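Local coordinates for protein oxidoreductase (Azotobacter vinelandii, PDB 7D5M) that binds NAD+ and, as an inositol dehydrogenase homolog of the GFO/IDH/MocA family, probably oxidises a polyol or sugar-like substrate with it, at residues Met344-Thr347 against Ala353-Ala356; Tyr201-Val206 against Leu226-Gln231; Leu149-Arg154 against Pro313-Asp318. All coordinates share one frame; numbering follows the deposited sequence.

Overall arrangement
The three contacts illustrate how packing chemistry changes with place in a two-domain dehydrogenase. Contact 2 is the buried one: helix 202-217 meets the large mixed sheet through aliphatic and sulfur atoms, while R230 of the strand pairs with carboxylates outside the contact. Contacts 1 and 3 are both only partly buried. In contact 1 two helices consecutive in the chain, 329-349 and 352-357, share a small aliphatic patch beside a threonine hydroxyl; in contact 3 helix 148-158 receives a loop from 159 residues further on, through carbon contacts and a water bridge. No helix or strand serves two contacts. Contacts 1 and 2 lie on opposite sides of the chain's centre, their centres about 35 Å apart.

Contact 1 (Met344-Thr347 against Ala353-Ala356); sequences MDAT and ALLA
L355 reaches across from the short helix 352-357 and sets its forked end over A346 and T347, near the end of helix 329-349. Its branch point meets A346: CG of L355 lies 3.8 Å from CB of A346, a methyl group that itself points at the opposing helix. The two branches beyond CG then straddle the hydroxyl of T347, with CD1 and CD2 of L355 each 3.7 Å from OG1 of T347. The side chains of T347 and L355 cross at about a right angle. The torsion of T347 accounts for the meeting of oxygen and fork: OG1 stands opposite the carbonyl carbon (chi1 -63°), beside the backbone nitrogen. In that position it hydrogen-bonds back to the carbonyl oxygen of A343, one turn earlier in the same helix.

L354 adds a second, lighter touch, its CD2 lying 4.1 Å from CB of A346; the small alanine is thus met by two successive leucines. Here two consecutive helices of the C-terminal alpha/beta domain pack side to side just after the chain turns, A346 being the small residue and L354 and L355 the branched ones. Cutting L355 back to an alanine is likely to leave a gap over A346 and to take away the two methyls that flank the T347 hydroxyl on this side. No hydrogen bond or salt bridge joins the two segments, and the hydroxyl at the interface has its partner within its own helix, which implies that the corner is held here by van der Waals packing and the short connection of the chain.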
# COMPACT_ATOMS: atom_id res chain seq x y z
N MET A 344 -25.81 -9.66 -30.14
CA MET A 344 -26.01 -9.46 -31.59
C MET A 344 -26.53 -10.77 -32.20
O MET A 344 -27.55 -10.73 -32.93
CB MET A 344 -24.70 -9.05 -32.26
CG MET A 344 -24.26 -7.67 -31.84
SD MET A 344 -22.63 -7.28 -32.47
CE MET A 344 -22.33 -5.72 -31.64
N ASP A 345 -25.88 -11.88 -31.88
CA ASP A 345 -26.25 -13.22 -32.39
C ASP A 345 -27.65 -13.58 -31.88
O ASP A 345 -28.45 -14.07 -32.71
CB ASP A 345 -25.22 -14.28 -31.98
CG ASP A 345 -25.63 -15.68 -32.39
OD1 ASP A 345 -25.57 -15.97 -33.60
OD2 ASP A 345 -26.03 -16.44 -31.50
N ALA A 346 -27.94 -13.34 -30.59
CA ALA A 346 -29.24 -13.63 -29.95
C ALA A 346 -30.34 -12.81 -30.65
O ALA A 346 -31.47 -13.34 -30.79
CB ALA A 346 -29.21 -13.35 -28.47
N THR A 347 -30.03 -11.58 -31.07
CA THR A 347 -31.00 -10.68 -31.74
C THR A 347 -31.37 -11.33 -33.08
O THR A 347 -32.58 -11.47 -33.37
CB THR A 347 -30.46 -9.25 -31.86
OG1 THR A 347 -30.27 -8.72 -30.55
CG2 THR A 347 -31.40 -8.34 -32.63
N ALA A 353 -34.94 -14.94 -24.39
CA ALA A 353 -34.56 -15.41 -23.04
C ALA A 353 -33.08 -15.07 -22.78
O ALA A 353 -32.76 -14.55 -21.70
CB ALA A 353 -34.82 -16.89 -22.91
N LEU A 354 -32.21 -15.33 -23.76
CA LEU A 354 -30.76 -15.06 -23.61
C LEU A 354 -30.54 -13.54 -23.54
O LEU A 354 -29.82 -13.09 -22.62
CB LEU A 354 -29.98 -15.68 -24.76
CG LEU A 354 -28.46 -15.57 -24.64
CD1 LEU A 354 -27.97 -16.23 -23.36
CD2 LEU A 354 -27.78 -16.18 -25.85
N LEU A 355 -31.14 -12.79 -24.46
CA LEU A 355 -31.05 -11.30 -24.52
C LEU A 355 -31.35 -10.69 -23.15
O LEU A 355 -30.55 -9.85 -22.70
CB LEU A 355 -32.03 -10.77 -25.57
CG LEU A 355 -31.45 -10.62 -26.98
CD1 LEU A 355 -32.53 -10.15 -27.94
CD2 LEU A 355 -30.27 -9.66 -26.98
N ALA A 356 -32.45 -11.09 -22.51
CA ALA A 356 -32.97 -10.49 -21.26
C ALA A 356 -32.00 -10.73 -20.09
O ALA A 356 -31.96 -9.88 -19.18
CB ALA A 356 -34.35 -11.01 -20.95

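Contact 2 (Tyr201-Val206 against Leu226-Gln231); sequences YVLGDV and LMCSRQ
C228 presents its sulfur to the forked end of L203, and this is the tightly packed half of the contact. Both methyls of the leucine approach the same atom: CD1 and CD2 of L203 each lie 4.1 Å from SG of C228, so the thiol sits before the fork and not against one branch. The cysteine sends its sulfur there with SG opposite its own backbone nitrogen (chi1 178°). T246 on the adjoining strand touches both residues, and W372 of helix 363-381 packs on the leucine.

This is helix-on-sheet packing in the C-terminal alpha/beta domain of the GFO/IDH/MocA family: the first turn of helix 202-217, with Y201 at its N-cap, lies against strand 223-231 of a mixed sheet. M227, facing the other way, packs on M227 of the second subunit.

Between L203 and R230, a partly exposed residue, the fit is looser. The nearest approach is from the aliphatic CD of R230 to the methyl CD1 of L203, at 4.4 Å. The guanidinium of R230 is engaged elsewhere, NH1 forming a salt bridge with E241 and NH2 with D381, while E241 also accepts a hydrogen bond from the backbone N of L203.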
# COMPACT_ATOMS: atom_id res chain seq x y z
N TYR A 201 -14.63 18.66 -21.90
CA TYR A 201 -13.44 17.79 -22.02
C TYR A 201 -13.53 16.72 -20.93
O TYR A 201 -14.10 15.66 -21.22
CB TYR A 201 -12.14 18.60 -22.07
CG TYR A 201 -10.93 17.72 -21.90
CD1 TYR A 201 -10.95 16.41 -22.37
CD2 TYR A 201 -9.79 18.16 -21.25
CE1 TYR A 201 -9.86 15.57 -22.19
CE2 TYR A 201 -8.69 17.33 -21.09
CZ TYR A 201 -8.73 16.03 -21.56
OH TYR A 201 -7.66 15.19 -21.36
N VAL A 202 -13.03 16.95 -19.71
CA VAL A 202 -12.84 15.83 -18.74
C VAL A 202 -14.18 15.24 -18.24
O VAL A 202 -14.18 14.05 -17.89
CB VAL A 202 -11.91 16.18 -17.56
CG1 VAL A 202 -10.48 16.39 -18.07
CG2 VAL A 202 -12.40 17.34 -16.72
N LEU A 203 -15.27 16.01 -18.18
CA LEU A 203 -16.57 15.44 -17.72
C LEU A 203 -16.92 14.24 -18.61
O LEU A 203 -17.19 13.14 -18.08
CB LEU A 203 -17.66 16.51 -17.80
CG LEU A 203 -17.58 17.60 -16.72
CD1 LEU A 203 -18.40 18.81 -17.12
CD2 LEU A 203 -18.01 17.06 -15.37
N GLY A 204 -16.88 14.47 -19.92
CA GLY A 204 -17.21 13.46 -20.94
C GLY A 204 -16.10 12.44 -21.09
O GLY A 204 -16.41 11.25 -21.28
N ASP A 205 -14.85 12.88 -21.01
CA ASP A 205 -13.69 12.01 -21.36
C ASP A 205 -13.45 11.00 -20.24
O ASP A 205 -13.17 9.81 -20.54
CB ASP A 205 -12.44 12.84 -21.64
CG ASP A 205 -11.36 12.04 -22.33
OD1 ASP A 205 -11.62 11.58 -23.46
OD2 ASP A 205 -10.29 11.84 -21.73
N VAL A 206 -13.52 11.43 -18.99
CA VAL A 206 -13.13 10.54 -17.86
C VAL A 206 -14.23 10.47 -16.80
O VAL A 206 -14.44 9.38 -16.28
CB VAL A 206 -11.75 10.93 -17.30
CG1 VAL A 206 -10.65 10.66 -18.33
CG2 VAL A 206 -11.69 12.36 -16.80
N LEU A 226 -28.20 18.02 -9.47
CA LEU A 226 -26.73 18.11 -9.37
C LEU A 226 -26.28 19.56 -9.53
O LEU A 226 -27.03 20.40 -10.05
CB LEU A 226 -26.04 17.16 -10.35
CG LEU A 226 -26.17 17.42 -11.85
CD1 LEU A 226 -25.32 18.59 -12.32
CD2 LEU A 226 -25.74 16.17 -12.62
N MET A 227 -25.07 19.82 -9.07
CA MET A 227 -24.34 21.06 -9.40
C MET A 227 -22.96 20.67 -9.89
O MET A 227 -22.42 19.60 -9.49
CB MET A 227 -24.24 22.00 -8.20
CG MET A 227 -23.80 21.30 -6.94
SD MET A 227 -23.07 22.48 -5.80
CE MET A 227 -21.70 23.05 -6.81
N CYS A 228 -22.40 21.48 -10.77
CA CYS A 228 -21.05 21.25 -11.33
C CYS A 228 -20.30 22.57 -11.40
O CYS A 228 -20.80 23.54 -12.01
CB CYS A 228 -21.12 20.56 -12.68
SG CYS A 228 -19.49 20.31 -13.42
N SER A 229 -19.12 22.58 -10.80
CA SER A 229 -18.13 23.67 -10.90
C SER A 229 -16.95 23.14 -11.72
O SER A 229 -16.38 22.10 -11.33
CB SER A 229 -17.74 24.13 -9.53
OG SER A 229 -16.49 24.77 -9.56
N ARG A 230 -16.63 23.78 -12.84
CA ARG A 230 -15.57 23.31 -13.76
C ARG A 230 -14.58 24.43 -14.05
O ARG A 230 -14.96 25.62 -14.04
CB ARG A 230 -16.19 22.71 -15.03
CG ARG A 230 -16.64 23.72 -16.07
CD ARG A 230 -17.30 23.04 -17.25
NE ARG A 230 -17.92 23.97 -18.19
CZ ARG A 230 -18.09 23.76 -19.50
NH1 ARG A 230 -17.64 22.66 -20.09
NH2 ARG A 230 -18.70 24.69 -20.23
N GLN A 231 -13.33 24.03 -14.29
CA GLN A 231 -12.20 24.96 -14.50
C GLN A 231 -11.42 24.54 -15.75
O GLN A 231 -11.36 23.33 -16.07
CB GLN A 231 -11.28 24.98 -13.28
CG GLN A 231 -12.00 25.26 -11.97
CD GLN A 231 -12.69 24.05 -11.40
OE1 GLN A 231 -12.15 22.94 -11.42
NE2 GLN A 231 -13.87 24.25 -10.84

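Contact 3 (Leu149-Arg154 against Pro313-Asp318); sequences LIEQAR and PGALLD
E151 and Q152 of helix 148-158 meet G314 and A315 at the margin of the C-terminal alpha/beta fold of the GFO/IDH/MocA family. The helix lies beside the mixed sheet, Q152 touching L292 of strand 291-296, and is met by the loop that leads to helix 329-349; G314 and A315 sit in a turn with helical backbone angles but without the regular bonds.

The aliphatic part of E151 lies against the loop backbone, CG of E151 being 3.5 Å from C of G314. A315 turns its methyl toward the helix and lodges beside Q152: CB of A315 is 3.8 Å from OE1 and from CB of Q152. The glutamine is bent at chi2 (68°), which brings OE1, not the face of the amide, to this methyl, and the same OE1 accepts a hydrogen bond from the backbone N of H312, just before the loop segment. The strongest polar tie of Q152 is therefore to the loop as well.

Charge pairing stays on the helix side. R154 grips E151 side-on with two nitrogens, NE to OE1 and NH2 to OE2, both at 2.8 Å and both nearly straight. The acceptors lie close to the guanidinium plane, whereas the donors approach on the syn side of each oxygen but tilted from the carboxylate plane. This paired grip fixes the rotation of the carboxylate, whose negative charge it would also be expected to stabilise.

Water supplies the polar link between the segments, which no direct hydrogen bond joins: one water donates to OE2 of E151 and accepts from the backbone N of G314, each leg being 2.9 Å.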
# COMPACT_ATOMS: atom_id res chain seq x y z
N LEU A 149 -14.95 -7.66 -10.49
CA LEU A 149 -15.27 -7.21 -9.11
C LEU A 149 -16.30 -6.08 -9.13
O LEU A 149 -16.85 -5.79 -8.05
CB LEU A 149 -13.99 -6.82 -8.37
CG LEU A 149 -13.13 -8.00 -7.94
CD1 LEU A 149 -11.82 -7.51 -7.36
CD2 LEU A 149 -13.87 -8.89 -6.94
N ILE A 150 -16.60 -5.50 -10.30
CA ILE A 150 -17.73 -4.53 -10.42
C ILE A 150 -19.03 -5.30 -10.16
O ILE A 150 -19.86 -4.80 -9.38
CB ILE A 150 -17.72 -3.78 -11.76
CG1 ILE A 150 -16.39 -3.08 -12.03
CG2 ILE A 150 -18.87 -2.80 -11.82
CD1 ILE A 150 -15.93 -2.15 -10.92
N GLU A 151 -19.18 -6.49 -10.76
CA GLU A 151 -20.34 -7.38 -10.54
C GLU A 151 -20.38 -7.82 -9.07
O GLU A 151 -21.48 -7.88 -8.50
CB GLU A 151 -20.30 -8.57 -11.50
CG GLU A 151 -21.21 -9.71 -11.09
CD GLU A 151 -22.69 -9.40 -11.06
OE1 GLU A 151 -23.12 -8.39 -11.66
OE2 GLU A 151 -23.43 -10.19 -10.45
N GLN A 152 -19.22 -8.12 -8.47
CA GLN A 152 -19.16 -8.47 -7.03
C GLN A 152 -19.76 -7.32 -6.21
O GLN A 152 -20.57 -7.58 -5.29
CB GLN A 152 -17.72 -8.75 -6.57
CG GLN A 152 -17.59 -8.93 -5.06
CD GLN A 152 -18.25 -10.19 -4.55
OE1 GLN A 152 -18.49 -11.13 -5.31
NE2 GLN A 152 -18.52 -10.24 -3.25
N ALA A 153 -19.34 -6.08 -6.48
CA ALA A 153 -19.82 -4.88 -5.76
C ALA A 153 -21.34 -4.75 -5.95
O ALA A 153 -22.06 -4.53 -4.96
CB ALA A 153 -19.08 -3.66 -6.23
N ARG A 154 -21.83 -4.89 -7.19
CA ARG A 154 -23.28 -4.81 -7.47
C ARG A 154 -24.02 -5.80 -6.58
O ARG A 154 -25.03 -5.42 -5.96
CB ARG A 154 -23.59 -5.14 -8.94
CG ARG A 154 -25.07 -5.03 -9.28
CD ARG A 154 -25.43 -5.80 -10.52
NE ARG A 154 -25.30 -7.24 -10.26
CZ ARG A 154 -26.10 -7.97 -9.49
NH1 ARG A 154 -27.15 -7.43 -8.87
NH2 ARG A 154 -25.85 -9.26 -9.34
N PRO A 313 -21.49 -15.67 -7.52
CA PRO A 313 -21.24 -16.50 -8.70
C PRO A 313 -21.11 -15.69 -10.00
O PRO A 313 -20.26 -16.05 -10.81
CB PRO A 313 -22.43 -17.48 -8.73
CG PRO A 313 -23.50 -16.82 -7.88
CD PRO A 313 -22.75 -15.99 -6.84
N GLY A 314 -21.88 -14.60 -10.14
CA GLY A 314 -21.79 -13.65 -11.27
C GLY A 314 -20.37 -13.12 -11.45
O GLY A 314 -19.98 -12.85 -12.61
N ALA A 315 -19.62 -12.97 -10.36
CA ALA A 315 -18.27 -12.36 -10.34
C ALA A 315 -17.19 -13.39 -10.71
O ALA A 315 -16.04 -12.96 -10.92
CB ALA A 315 -18.02 -11.70 -9.00
N LEU A 316 -17.53 -14.68 -10.82
CA LEU A 316 -16.54 -15.76 -11.14
C LEU A 316 -16.68 -16.21 -12.60
O LEU A 316 -15.75 -16.84 -13.10
CB LEU A 316 -16.73 -16.94 -10.18
CG LEU A 316 -16.34 -16.65 -8.73
CD1 LEU A 316 -16.89 -17.72 -7.79
CD2 LEU A 316 -14.84 -16.53 -8.58
N LEU A 317 -17.79 -15.88 -13.27
CA LEU A 317 -18.11 -16.41 -14.62
C LEU A 317 -16.96 -16.12 -15.60
O LEU A 317 -16.60 -17.02 -16.38
CB LEU A 317 -19.41 -15.79 -15.12
CG LEU A 317 -20.70 -16.39 -14.56
CD1 LEU A 317 -21.89 -15.56 -14.98
CD2 LEU A 317 -20.85 -17.84 -15.00
N ASP A 318 -16.38 -14.92 -15.56
CA ASP A 318 -15.45 -14.44 -16.61
C ASP A 318 -13.98 -14.69 -16.24
O ASP A 318 -13.12 -14.28 -17.04
CB ASP A 318 -15.71 -12.97 -16.94
CG ASP A 318 -17.03 -12.72 -17.63
OD1 ASP A 318 -17.64 -13.70 -18.13
OD2 ASP A 318 -17.45 -11.55 -17.67
O HOH W 1 -23.55 -12.63 -8.83